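Local coordinates for protein AlyGC (Glaciecola chathamensis, PDB 5GKD) that cleaves the polysaccharide alginate as a lyase of family PL6, with a calcium ion bound in its N-terminal parallel beta-helix, at residues F590-E595 and Y602-L607. Sequence-based numbering, arbitrary orientation.
Sequences FRLNKE and YNVEYL
Asn603 lays its side-chain amide against the turn after strand 590-592, between the backbone of Lys594 and the carboxylate of Glu595. The contact lies in the C-terminal of two parallel beta-helices, where a loop leads from strand 590-592 to strand 606-610. Both ends of the amide are used. OD1 of Asn603 accepts from Lys594 N at 3.1 Å, with the donor tilted 16° from the carbonyl plane. ND2 of Asn603 donates to Glu595 OE2 at 2.7 Å, reaching the anti side of the carboxylate. The two planar groups are turned 67° apart. In Glu595, chi1 sets CG beside the amide, and the bend at chi2 (-57°) brings the carboxylate to ND2 of Asn603. Arg569 pairs with OE1 of Glu595, and Ser570 O takes a further bond from Asn603 ND2, so this buried amide is fixed in rotation. Beside the amide, Leu592 crosses Val604 at about a right angle, CG to CG1 at 3.9 Å. CD2 of Leu592 meets Leu607 CG more loosely, at 4.4 Å. Ile575 of strand 572-578 and Val624 of strand 622-625 also pack on Leu592. One water bridges the backbones, 2.8 Å from Leu592 O and accepting from Asn603 N at 3.0 Å.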
# COMPACT_ATOMS: atom_id res chain seq x y z
N PHE A 590 -3.96 -4.15 -17.78
CA PHE A 590 -3.69 -4.90 -16.56
C PHE A 590 -2.38 -4.42 -15.95
O PHE A 590 -1.32 -4.51 -16.58
CB PHE A 590 -3.64 -6.41 -16.82
CG PHE A 590 -4.98 -7.00 -17.15
CD1 PHE A 590 -5.84 -7.38 -16.15
CD2 PHE A 590 -5.40 -7.15 -18.46
CE1 PHE A 590 -7.08 -7.90 -16.44
CE2 PHE A 590 -6.62 -7.68 -18.76
CZ PHE A 590 -7.47 -8.06 -17.74
N ARG A 591 -2.46 -3.89 -14.74
CA ARG A 591 -1.30 -3.39 -14.01
C ARG A 591 -0.92 -4.43 -12.96
O ARG A 591 -1.52 -4.47 -11.88
CB ARG A 591 -1.61 -2.02 -13.41
CG ARG A 591 -1.68 -0.93 -14.46
CD ARG A 591 -2.52 0.26 -14.01
NE ARG A 591 -1.93 0.97 -12.89
CZ ARG A 591 -0.88 1.78 -12.99
NH1 ARG A 591 -0.30 1.96 -14.16
NH2 ARG A 591 -0.41 2.39 -11.91
N LEU A 592 0.06 -5.27 -13.30
CA LEU A 592 0.49 -6.41 -12.50
C LEU A 592 1.97 -6.33 -12.19
O LEU A 592 2.69 -7.33 -12.20
CB LEU A 592 0.19 -7.73 -13.21
CG LEU A 592 -1.18 -8.39 -13.17
CD1 LEU A 592 -2.09 -7.87 -12.09
CD2 LEU A 592 -1.84 -8.35 -14.52
N ASN A 593 2.44 -5.12 -11.92
CA ASN A 593 3.86 -4.81 -11.79
C ASN A 593 4.14 -3.98 -10.55
O ASN A 593 4.99 -3.08 -10.57
CB ASN A 593 4.36 -4.07 -13.02
CG ASN A 593 3.68 -2.74 -13.20
OD1 ASN A 593 2.59 -2.52 -12.68
ND2 ASN A 593 4.33 -1.81 -13.89
N LYS A 594 3.45 -4.25 -9.44
CA LYS A 594 3.61 -3.43 -8.24
C LYS A 594 4.81 -3.81 -7.38
O LYS A 594 5.26 -2.99 -6.58
CB LYS A 594 2.34 -3.50 -7.38
CG LYS A 594 1.10 -3.05 -8.11
CD LYS A 594 1.36 -1.72 -8.82
CE LYS A 594 0.19 -1.23 -9.64
NZ LYS A 594 -0.91 -0.62 -8.84
N GLU A 595 5.35 -5.02 -7.51
CA GLU A 595 6.34 -5.49 -6.54
C GLU A 595 7.75 -5.26 -7.08
O GLU A 595 8.48 -6.18 -7.46
CB GLU A 595 6.10 -6.96 -6.21
CG GLU A 595 4.63 -7.32 -6.15
CD GLU A 595 3.85 -6.50 -5.15
OE1 GLU A 595 4.43 -6.10 -4.13
OE2 GLU A 595 2.65 -6.25 -5.38
N TYR A 602 5.33 -11.53 -6.68
CA TYR A 602 4.64 -11.14 -7.91
C TYR A 602 3.13 -11.15 -7.68
O TYR A 602 2.66 -11.50 -6.59
CB TYR A 602 5.08 -12.03 -9.10
CG TYR A 602 4.92 -13.53 -8.97
CD1 TYR A 602 5.84 -14.30 -8.25
CD2 TYR A 602 3.89 -14.19 -9.63
CE1 TYR A 602 5.72 -15.69 -8.19
CE2 TYR A 602 3.76 -15.58 -9.57
CZ TYR A 602 4.67 -16.31 -8.85
OH TYR A 602 4.53 -17.67 -8.79
N ASN A 603 2.38 -10.74 -8.71
CA ASN A 603 0.97 -10.37 -8.58
C ASN A 603 -0.01 -11.35 -9.23
O ASN A 603 -1.22 -11.21 -9.00
CB ASN A 603 0.71 -8.99 -9.20
CG ASN A 603 1.44 -7.87 -8.48
OD1 ASN A 603 2.19 -7.10 -9.09
ND2 ASN A 603 1.21 -7.76 -7.16
N VAL A 604 0.46 -12.31 -10.03
CA VAL A 604 -0.44 -13.17 -10.79
C VAL A 604 0.25 -14.49 -11.16
O VAL A 604 1.38 -14.50 -11.64
CB VAL A 604 -0.96 -12.46 -12.06
CG1 VAL A 604 0.20 -12.02 -12.97
CG2 VAL A 604 -1.93 -13.35 -12.83
N GLU A 605 -0.44 -15.61 -10.93
CA GLU A 605 0.12 -16.90 -11.31
C GLU A 605 -0.11 -17.20 -12.79
O GLU A 605 0.83 -17.56 -13.50
CB GLU A 605 -0.46 -18.01 -10.43
CG GLU A 605 0.25 -19.36 -10.60
CD GLU A 605 1.70 -19.37 -10.13
OE1 GLU A 605 2.14 -18.44 -9.43
OE2 GLU A 605 2.41 -20.34 -10.47
N TYR A 606 -1.35 -17.06 -13.27
CA TYR A 606 -1.72 -17.29 -14.66
C TYR A 606 -2.46 -16.08 -15.20
O TYR A 606 -3.57 -15.79 -14.75
CB TYR A 606 -2.61 -18.53 -14.81
CG TYR A 606 -2.01 -19.80 -14.32
CD1 TYR A 606 -1.16 -20.56 -15.13
CD2 TYR A 606 -2.30 -20.26 -13.06
CE1 TYR A 606 -0.61 -21.76 -14.67
CE2 TYR A 606 -1.76 -21.43 -12.59
CZ TYR A 606 -0.91 -22.17 -13.39
OH TYR A 606 -0.41 -23.33 -12.89
N LEU A 607 -1.87 -15.40 -16.17
CA LEU A 607 -2.54 -14.37 -16.95
C LEU A 607 -2.84 -14.95 -18.33
O LEU A 607 -1.91 -15.31 -19.06
CB LEU A 607 -1.65 -13.14 -17.10
CG LEU A 607 -2.21 -11.75 -17.32
CD1 LEU A 607 -1.30 -10.96 -18.22
CD2 LEU A 607 -3.64 -11.71 -17.78
O HOH W 1 3.51 -9.83 -11.28
O HOH W 2 4.93 -7.02 -9.76